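PDB 4CYB: putative DNA protection protein from Streptomyces coelicolor, which binds iron at sites between its subunits and, as a Dps-family ferritin-like protein, probably oxidises it and may protect DNA. Local coordinates for residues Y42-W47 against G105-P110; V85-P90 against A94-V99; E121-E126 against R152-Q157. All blocks are in the same frame, centred on the assembly; numbering follows the deposited sequence.

Contact 1: Y42-W47 against G105-P110. With FE (Fe (III) ion), chain V.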
loop_
_atom_site.group_PDB
_atom_site.type_symbol
_atom_site.label_atom_id
_atom_site.label_comp_id
_atom_site.label_asym_id
_atom_site.label_seq_id
_atom_site.Cartn_x
_atom_site.Cartn_y
_atom_site.Cartn_z
ATOM N N TYR J 42 14.851 25.930 6.291
ATOM C CA TYR J 42 13.543 25.545 5.813
ATOM C C TYR J 42 12.710 25.061 7.016
ATOM O O TYR J 42 11.550 25.416 7.103
ATOM C CB TYR J 42 13.668 24.411 4.780
ATOM C CG TYR J 42 13.666 24.906 3.395
ATOM C CD1 TYR J 42 12.518 25.499 2.867
ATOM C CD2 TYR J 42 14.826 24.789 2.597
ATOM C CE1 TYR J 42 12.491 25.943 1.569
ATOM C CE2 TYR J 42 14.815 25.260 1.288
ATOM C CZ TYR J 42 13.650 25.837 0.813
ATOM O OH TYR J 42 13.583 26.286 -0.490
ATOM N N LYS J 43 13.289 24.285 7.946
ATOM C CA LYS J 43 12.533 23.858 9.159
ATOM C C LYS J 43 12.192 25.062 10.079
ATOM O O LYS J 43 11.070 25.222 10.537
ATOM C CB LYS J 43 13.291 22.809 10.013
ATOM C CG LYS J 43 13.427 21.419 9.367
ATOM C CD LYS J 43 12.059 20.782 8.973
ATOM C CE LYS J 43 11.153 20.594 10.234
ATOM N NZ LYS J 43 10.019 19.725 9.810
ATOM N N LYS J 44 13.144 25.972 10.254
ATOM C CA LYS J 44 12.862 27.240 10.972
ATOM C C LYS J 44 11.623 27.954 10.424
ATOM O O LYS J 44 10.723 28.318 11.189
ATOM C CB LYS J 44 14.107 28.158 11.012
ATOM C CG LYS J 44 13.929 29.569 11.697
ATOM C CD LYS J 44 15.148 30.480 11.379
ATOM C CE LYS J 44 14.967 31.967 11.770
ATOM N NZ LYS J 44 15.083 32.108 13.255
ATOM N N TYR J 45 11.546 28.147 9.116
ATOM C CA TYR J 45 10.462 28.906 8.553
ATOM C C TYR J 45 9.167 28.052 8.481
ATOM O O TYR J 45 8.111 28.589 8.555
ATOM C CB TYR J 45 10.904 29.410 7.177
ATOM C CG TYR J 45 12.066 30.402 7.276
ATOM C CD1 TYR J 45 12.188 31.271 8.405
ATOM C CD2 TYR J 45 13.006 30.508 6.258
ATOM C CE1 TYR J 45 13.220 32.206 8.508
ATOM C CE2 TYR J 45 14.091 31.400 6.383
ATOM C CZ TYR J 45 14.180 32.248 7.474
ATOM O OH TYR J 45 15.224 33.136 7.535
ATOM N N HIS J 46 9.278 26.726 8.327
ATOM C CA HIS J 46 8.111 25.801 8.457
ATOM C C HIS J 46 7.480 26.066 9.818
ATOM O O HIS J 46 6.246 26.144 9.892
ATOM C CB HIS J 46 8.633 24.354 8.343
ATOM C CG HIS J 46 7.637 23.244 8.714
ATOM N ND1 HIS J 46 6.607 22.915 7.916
ATOM C CD2 HIS J 46 7.630 22.344 9.776
ATOM C CE1 HIS J 46 5.962 21.803 8.409
ATOM N NE2 HIS J 46 6.573 21.468 9.573
ATOM N N TRP J 47 8.287 26.234 10.884
ATOM C CA TRP J 47 7.699 26.490 12.247
ATOM C C TRP J 47 7.215 27.889 12.478
ATOM O O TRP J 47 6.132 28.098 13.014
ATOM C CB TRP J 47 8.695 26.166 13.351
ATOM C CG TRP J 47 9.123 24.716 13.296
ATOM C CD1 TRP J 47 8.327 23.601 13.085
ATOM C CD2 TRP J 47 10.482 24.220 13.431
ATOM N NE1 TRP J 47 9.095 22.435 13.040
ATOM C CE2 TRP J 47 10.401 22.738 13.303
ATOM C CE3 TRP J 47 11.730 24.830 13.713
ATOM C CZ2 TRP J 47 11.528 21.930 13.373
ATOM C CZ3 TRP J 47 12.859 24.001 13.814
ATOM C CH2 TRP J 47 12.774 22.600 13.622
ATOM N N GLY J 105 15.046 35.502 16.002
ATOM C CA GLY J 105 13.582 35.657 16.084
ATOM C C GLY J 105 12.865 35.486 14.744
ATOM O O GLY J 105 13.363 34.802 13.809
ATOM N N VAL J 106 11.673 36.062 14.665
ATOM C CA VAL J 106 10.789 35.882 13.489
ATOM C C VAL J 106 10.929 37.071 12.556
ATOM O O VAL J 106 10.690 38.211 12.978
ATOM C CB VAL J 106 9.319 35.762 13.931
ATOM C CG1 VAL J 106 8.390 35.471 12.744
ATOM C CG2 VAL J 106 9.160 34.686 14.995
ATOM N N GLU J 107 11.381 36.823 11.318
ATOM C CA GLU J 107 11.453 37.863 10.259
ATOM C C GLU J 107 10.129 38.041 9.550
ATOM O O GLU J 107 9.214 37.215 9.705
ATOM C CB GLU J 107 12.490 37.435 9.187
ATOM C CG GLU J 107 13.956 37.351 9.663
ATOM C CD GLU J 107 14.753 36.315 8.841
ATOM O OE1 GLU J 107 14.705 35.092 9.151
ATOM O OE2 GLU J 107 15.415 36.695 7.854
ATOM N N GLU J 108 9.994 39.113 8.734
ATOM C CA GLU J 108 8.847 39.198 7.805
ATOM C C GLU J 108 8.842 38.031 6.802
ATOM O O GLU J 108 9.909 37.561 6.424
ATOM C CB GLU J 108 8.919 40.518 6.989
ATOM C CG GLU J 108 8.769 41.728 7.878
ATOM C CD GLU J 108 8.458 43.010 7.115
ATOM O OE1 GLU J 108 8.838 43.134 5.924
ATOM O OE2 GLU J 108 7.817 43.896 7.731
ATOM N N VAL J 109 7.654 37.573 6.405
ATOM C CA VAL J 109 7.540 36.449 5.444
ATOM C C VAL J 109 8.386 36.613 4.164
ATOM O O VAL J 109 9.168 35.715 3.840
ATOM C CB VAL J 109 6.062 36.111 5.179
ATOM C CG1 VAL J 109 5.918 35.078 4.083
ATOM C CG2 VAL J 109 5.445 35.627 6.483
ATOM N N PRO J 110 8.270 37.764 3.452
ATOM C CA PRO J 110 9.081 37.928 2.238
ATOM C C PRO J 110 10.585 37.931 2.524
ATOM O O PRO J 110 11.350 37.508 1.685
ATOM C CB PRO J 110 8.607 39.281 1.630
ATOM C CG PRO J 110 7.863 39.980 2.730
ATOM C CD PRO J 110 7.340 38.907 3.662
HETATM FE FE FE V . 5.764 19.644 11.039
HETATM O O HOH W 1 7.109 18.240 9.615
HETATM O O HOH W 2 3.887 19.831 9.651
HETATM O O HOH W 3 4.244 17.833 11.570
#
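K44 and Y45 reach across to G105 and E107 from the same turn of helix 18-48 that supplies an iron ligand of the Dps inter-subunit metal site. On that turn H46 NE2 binds the iron(III) ion at 2.5 Å; three waters and D73 and E77 of a second subunit complete the site. On the other flank of the helix, Y45 OH donates to E107 OE1 over 2.6 Å. Y45 CG stands anti to the carbonyl carbon (chi1 -65°), beside the backbone N, which swings the ring toward E107. The hydroxyl meets OE1 on its syn side, 17° out of the carboxylate plane, and OE1 lies at the edge of the phenol ring, 3.3 Å from Y45 CE1; ring and carboxylate planes stand 51° apart. The second oxygen, OE2, is salt-bridged to R115, so both ends of the carboxylate are engaged. K44 runs out extended and bends only at its last torsion; NZ is held chiefly by P103 O and also donates to G105 O at 3.2 Å, tilted from the carbonyl plane. K44 NZ and E107 OE1 remain 5.1 Å apart, so their charges may attract through space but do not pair. A phenylalanine in place of Y45 would keep the ring but would probably leave E107 OE1 without its donor and the carboxylate freer to turn about its bridge to R115. Neighbouring V106 pairs with an antiparallel strand of the second subunit. Chemically, then, a phenol, an ammonium and a guanidinium satisfy a buried carboxylate and loop carbonyls, tying the entry to helix 109-136 to the back of the turn that presents H46.

Contact 2: V85-P90 against A94-V99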
loop_
_atom_site.group_PDB
_atom_site.type_symbol
_atom_site.label_atom_id
_atom_site.label_comp_id
_atom_site.label_asym_id
_atom_site.label_seq_id
_atom_site.Cartn_x
_atom_site.Cartn_y
_atom_site.Cartn_z
ATOM N N VAL J 85 35.797 11.961 5.706
ATOM C CA VAL J 85 35.012 12.192 6.926
ATOM C C VAL J 85 33.983 13.276 6.688
ATOM O O VAL J 85 34.331 14.481 6.454
ATOM C CB VAL J 85 35.930 12.516 8.149
ATOM C CG1 VAL J 85 35.096 12.569 9.471
ATOM C CG2 VAL J 85 37.042 11.452 8.231
ATOM N N ALA J 86 32.697 12.879 6.732
ATOM C CA ALA J 86 31.599 13.867 6.534
ATOM C C ALA J 86 31.504 14.810 7.743
ATOM O O ALA J 86 31.680 14.383 8.919
ATOM C CB ALA J 86 30.263 13.128 6.331
ATOM N N VAL J 87 31.205 16.083 7.488
ATOM C CA VAL J 87 31.034 17.019 8.608
ATOM C C VAL J 87 29.870 16.594 9.536
ATOM O O VAL J 87 28.782 16.229 9.050
ATOM C CB VAL J 87 30.859 18.459 8.120
ATOM C CG1 VAL J 87 29.652 18.619 7.217
ATOM C CG2 VAL J 87 30.780 19.406 9.318
ATOM N N GLY J 88 30.129 16.563 10.839
ATOM C CA GLY J 88 29.162 15.940 11.795
ATOM C C GLY J 88 28.377 16.942 12.621
ATOM O O GLY J 88 27.286 17.325 12.269
ATOM N N ASP J 89 28.908 17.327 13.773
ATOM C CA ASP J 89 28.220 18.218 14.702
ATOM C C ASP J 89 27.973 19.596 14.078
ATOM O O ASP J 89 28.851 20.102 13.338
ATOM C CB ASP J 89 29.054 18.337 15.982
ATOM C CG ASP J 89 28.350 19.089 17.092
ATOM O OD1 ASP J 89 28.414 20.336 17.075
ATOM O OD2 ASP J 89 27.742 18.454 18.001
ATOM N N PRO J 90 26.779 20.185 14.336
ATOM C CA PRO J 90 26.505 21.512 13.746
ATOM C C PRO J 90 27.526 22.628 14.131
ATOM O O PRO J 90 27.638 23.649 13.414
ATOM C CB PRO J 90 25.120 21.884 14.299
ATOM C CG PRO J 90 24.949 21.045 15.525
ATOM C CD PRO J 90 25.703 19.755 15.274
ATOM N N ALA J 94 29.157 25.106 11.325
ATOM C CA ALA J 94 29.262 26.572 11.572
ATOM C C ALA J 94 30.588 27.140 11.101
ATOM O O ALA J 94 30.655 28.245 10.565
ATOM C CB ALA J 94 29.039 26.885 13.061
ATOM N N GLU J 95 31.634 26.340 11.239
ATOM C CA GLU J 95 32.974 26.774 10.909
ATOM C C GLU J 95 33.307 26.643 9.441
ATOM O O GLU J 95 34.289 27.246 8.996
ATOM C CB GLU J 95 34.013 26.028 11.731
ATOM C CG GLU J 95 33.848 26.251 13.228
ATOM C CD GLU J 95 34.641 25.230 14.021
ATOM O OE1 GLU J 95 35.079 24.212 13.432
ATOM O OE2 GLU J 95 34.803 25.394 15.247
ATOM N N ILE J 96 32.499 25.882 8.684
ATOM C CA ILE J 96 32.781 25.595 7.289
ATOM C C ILE J 96 31.822 26.371 6.359
ATOM O O ILE J 96 32.215 26.828 5.231
ATOM C CB ILE J 96 32.627 24.066 6.997
ATOM C CG1 ILE J 96 33.686 23.249 7.766
ATOM C CG2 ILE J 96 32.682 23.796 5.464
ATOM C CD1 ILE J 96 33.472 21.725 7.714
ATOM N N THR J 97 30.564 26.541 6.790
ATOM C CA THR J 97 29.543 27.102 5.867
ATOM C C THR J 97 29.823 28.582 5.566
ATOM O O THR J 97 30.418 29.293 6.395
ATOM C CB THR J 97 28.121 27.006 6.469
ATOM O OG1 THR J 97 27.147 27.462 5.504
ATOM C CG2 THR J 97 28.014 27.835 7.805
ATOM N N THR J 98 29.396 29.053 4.402
ATOM C CA THR J 98 29.350 30.485 4.225
ATOM C C THR J 98 27.911 31.046 4.135
ATOM O O THR J 98 27.707 32.200 3.773
ATOM C CB THR J 98 30.159 30.907 2.986
ATOM O OG1 THR J 98 29.688 30.206 1.850
ATOM C CG2 THR J 98 31.691 30.638 3.187
ATOM N N VAL J 99 26.898 30.240 4.472
ATOM C CA VAL J 99 25.535 30.756 4.515
ATOM C C VAL J 99 25.371 31.548 5.814
ATOM O O VAL J 99 25.537 30.983 6.888
ATOM C CB VAL J 99 24.460 29.595 4.495
ATOM C CG1 VAL J 99 23.039 30.179 4.517
ATOM C CG2 VAL J 99 24.683 28.724 3.272
#
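I96 reaches back from the end of the short helix 90-96 to V87, in the loop that leads into it, and the approach can be measured atom by atom. From V87 CG2 the distance is 5.5 Å to I96 CB and 5.1 Å to I96 CG1, shrinking to 3.9 Å only at the terminal methyl, I96 CD1. The contact therefore belongs to the tip. I96 CG1 lies anti to the carbonyl carbon (chi1 -65°) and the chain is extended beyond it, which carries CD1 out to V87. The two side chains run alongside each other with opposite headings, so that only a terminal methyl of each meets the other, and the side chain of I96 also packs on F6 and A33. At the start of the helix, A94 N donates to P90 O at 3.0 Å with an N-H...O angle of 154°, closing its first turn with the i to i+4 spacing of an alpha-helix. D89 sits at the N-cap and its side chain caps a backbone N in that turn. Past the helix, T97 forms an ST turn, OG1 accepting from V99 N at 3.0 Å, and the same hydroxyl is bonded to D34. A second subunit meets this region: P90 packs on P90 of that chain, consistent with a twofold axis nearby, and E95 is salt-bridged to its R101. The contact brackets the short helix that Dps proteins carry between the second and third bundle helices. It lies over helix 18-48, reached through A33, D34 and I37, while V99 continues onto helix 109-136.

Contact 3: E121-E126 against R152-Q157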
loop_
_atom_site.group_PDB
_atom_site.type_symbol
_atom_site.label_atom_id
_atom_site.label_comp_id
_atom_site.label_asym_id
_atom_site.label_seq_id
_atom_site.Cartn_x
_atom_site.Cartn_y
_atom_site.Cartn_z
ATOM N N GLU J 121 21.095 30.219 -4.073
ATOM C CA GLU J 121 22.020 30.789 -5.068
ATOM C C GLU J 121 23.488 30.513 -4.696
ATOM O O GLU J 121 24.309 30.205 -5.583
ATOM C CB GLU J 121 21.776 32.298 -5.282
ATOM C CG GLU J 121 22.570 32.827 -6.489
ATOM C CD GLU J 121 21.741 33.661 -7.469
ATOM O OE1 GLU J 121 20.958 34.532 -7.000
ATOM O OE2 GLU J 121 21.863 33.441 -8.710
ATOM N N LEU J 122 23.810 30.639 -3.401
ATOM C CA LEU J 122 25.137 30.322 -2.870
ATOM C C LEU J 122 25.557 28.877 -3.192
ATOM O O LEU J 122 26.643 28.610 -3.783
ATOM C CB LEU J 122 25.123 30.571 -1.357
ATOM C CG LEU J 122 26.430 30.524 -0.619
ATOM C CD1 LEU J 122 26.378 31.446 0.612
ATOM C CD2 LEU J 122 26.809 29.075 -0.286
ATOM N N ILE J 123 24.681 27.920 -2.819
ATOM C CA ILE J 123 24.877 26.510 -3.112
ATOM C C ILE J 123 24.952 26.224 -4.619
ATOM O O ILE J 123 25.841 25.485 -5.061
ATOM C CB ILE J 123 23.753 25.669 -2.410
ATOM C CG1 ILE J 123 23.941 25.814 -0.893
ATOM C CG2 ILE J 123 23.868 24.197 -2.803
ATOM C CD1 ILE J 123 22.804 25.192 -0.039
ATOM N N LEU J 124 24.072 26.823 -5.413
ATOM C CA LEU J 124 24.090 26.609 -6.912
ATOM C C LEU J 124 25.455 27.102 -7.502
ATOM O O LEU J 124 26.083 26.384 -8.299
ATOM C CB LEU J 124 22.910 27.337 -7.589
ATOM C CG LEU J 124 21.554 26.655 -7.341
ATOM C CD1 LEU J 124 20.419 27.499 -7.865
ATOM C CD2 LEU J 124 21.482 25.286 -8.040
ATOM N N THR J 125 25.929 28.254 -7.027
ATOM C CA THR J 125 27.233 28.784 -7.531
ATOM C C THR J 125 28.392 27.819 -7.207
ATOM O O THR J 125 29.190 27.449 -8.077
ATOM C CB THR J 125 27.462 30.196 -6.976
ATOM O OG1 THR J 125 26.380 31.026 -7.431
ATOM C CG2 THR J 125 28.802 30.774 -7.483
ATOM N N GLU J 126 28.422 27.352 -5.969
ATOM C CA GLU J 126 29.402 26.364 -5.506
ATOM C C GLU J 126 29.301 25.056 -6.278
ATOM O O GLU J 126 30.305 24.455 -6.617
ATOM C CB GLU J 126 29.174 26.038 -4.031
ATOM C CG GLU J 126 29.765 27.064 -3.095
ATOM C CD GLU J 126 31.112 26.682 -2.506
ATOM O OE1 GLU J 126 31.763 25.649 -2.918
ATOM O OE2 GLU J 126 31.513 27.461 -1.601
ATOM N N ARG J 152 20.074 20.175 -9.530
ATOM C CA ARG J 152 18.722 20.168 -10.000
ATOM C C ARG J 152 17.677 20.381 -8.897
ATOM O O ARG J 152 16.655 21.066 -9.110
ATOM C CB ARG J 152 18.442 18.903 -10.774
ATOM C CG ARG J 152 19.096 19.031 -12.186
ATOM C CD ARG J 152 18.720 17.869 -13.070
ATOM N NE ARG J 152 17.270 17.788 -13.313
ATOM C CZ ARG J 152 16.682 16.692 -13.807
ATOM N NH1 ARG J 152 17.413 15.634 -14.113
ATOM N NH2 ARG J 152 15.350 16.655 -14.000
ATOM N N THR J 153 17.903 19.778 -7.730
ATOM C CA THR J 153 16.956 20.024 -6.632
ATOM C C THR J 153 16.941 21.462 -6.160
ATOM O O THR J 153 15.870 22.024 -5.947
ATOM C CB THR J 153 17.248 19.163 -5.381
ATOM O OG1 THR J 153 17.118 17.809 -5.771
ATOM C CG2 THR J 153 16.253 19.464 -4.274
ATOM N N ASN J 154 18.117 22.065 -5.959
ATOM C CA ASN J 154 18.127 23.467 -5.570
ATOM C C ASN J 154 17.534 24.411 -6.612
ATOM O O ASN J 154 16.875 25.391 -6.223
ATOM C CB ASN J 154 19.527 23.887 -5.210
ATOM C CG ASN J 154 19.895 23.442 -3.814
ATOM O OD1 ASN J 154 19.439 24.057 -2.811
ATOM N ND2 ASN J 154 20.679 22.396 -3.720
ATOM N N GLU J 155 17.826 24.167 -7.895
ATOM C CA GLU J 155 17.179 24.955 -8.977
ATOM C C GLU J 155 15.653 24.924 -8.911
ATOM O O GLU J 155 15.000 25.988 -8.909
ATOM C CB GLU J 155 17.703 24.590 -10.377
ATOM C CG GLU J 155 19.191 24.859 -10.500
ATOM C CD GLU J 155 19.826 24.241 -11.794
ATOM O OE1 GLU J 155 19.488 23.068 -12.197
ATOM O OE2 GLU J 155 20.704 24.913 -12.409
ATOM N N LEU J 156 15.080 23.719 -8.811
ATOM C CA LEU J 156 13.643 23.592 -8.777
ATOM C C LEU J 156 13.060 24.260 -7.528
ATOM O O LEU J 156 12.007 24.937 -7.595
ATOM C CB LEU J 156 13.268 22.094 -8.843
ATOM C CG LEU J 156 11.737 21.843 -8.999
ATOM C CD1 LEU J 156 11.197 22.216 -10.387
ATOM C CD2 LEU J 156 11.423 20.354 -8.724
ATOM N N GLN J 157 13.677 24.004 -6.366
ATOM C CA GLN J 157 13.198 24.628 -5.148
ATOM C C GLN J 157 13.188 26.176 -5.183
ATOM O O GLN J 157 12.231 26.826 -4.756
ATOM C CB GLN J 157 14.004 24.136 -3.928
ATOM C CG GLN J 157 13.628 22.687 -3.570
ATOM C CD GLN J 157 14.297 22.236 -2.289
ATOM O OE1 GLN J 157 14.975 23.014 -1.632
ATOM N NE2 GLN J 157 14.096 20.957 -1.912
#
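I123 and L124 of helix 109-136 pack on N154 and E155 of helix 140-164, the last two long helices of the ferritin-like four-helix bundle. The segment axes run antiparallel at 147° and approach to 9.7 Å, with the CA atoms of L124 and N154 nearest, 6.9 Å apart. L124 CG is anti to the carbonyl carbon (chi1 -73°), which sends the branched end across to N154 and E155. That end does most of the touching: CD2 lies 3.4 Å from E155 CG, a tight apolar fit, and 3.7 Å from N154 CB, while CD1 is 3.9 Å from the same E155 methylene. One leucine thus fills the step between two consecutive residues, meeting only their aliphatic parts. I123 approaches N154 across, at about a right angle, and its CG2 lies 3.8 Å from N154 ND2. Both polar atoms of that amide are bonded within the bundle: ND2 donates to V150 O, one turn back, and OD1 is bonded to Q68. Both ends are therefore satisfied although the residue is buried, and the two bonds fix the rotation of the amide. The carboxylate of E155, beyond the methylene that L124 meets, is salt-bridged to R78 of a neighbouring subunit. In the fold, the contact joins helices 109-136 and 140-164, with L38 of helix 18-48 touching I123 and N154, and Q68 of helix 54-81 bonding N154.

All three contacts lie in one ferritin-like domain, with centres about 22 Å (1 to 2), 20 Å (1 to 3) and 18 Å (2 to 3) apart. Along the chain, contact 2 falls between the two segments of contact 1, and contact 3 follows both. Contacts 1 and 3 share helix 109-136 and meet where Y42 CE2 lies 3.7 Å from Q157 OE1. Contact 2 reaches contact 3 through T98 O, 3.5 Å from L122 CD1, whereas contacts 1 and 2 do not touch, their nearest atoms being about 9 Å apart. Contacts 1 and 2 both face the second subunit, contact 3 a different one, so one bundle serves several interfaces of the twelve-chain assembly.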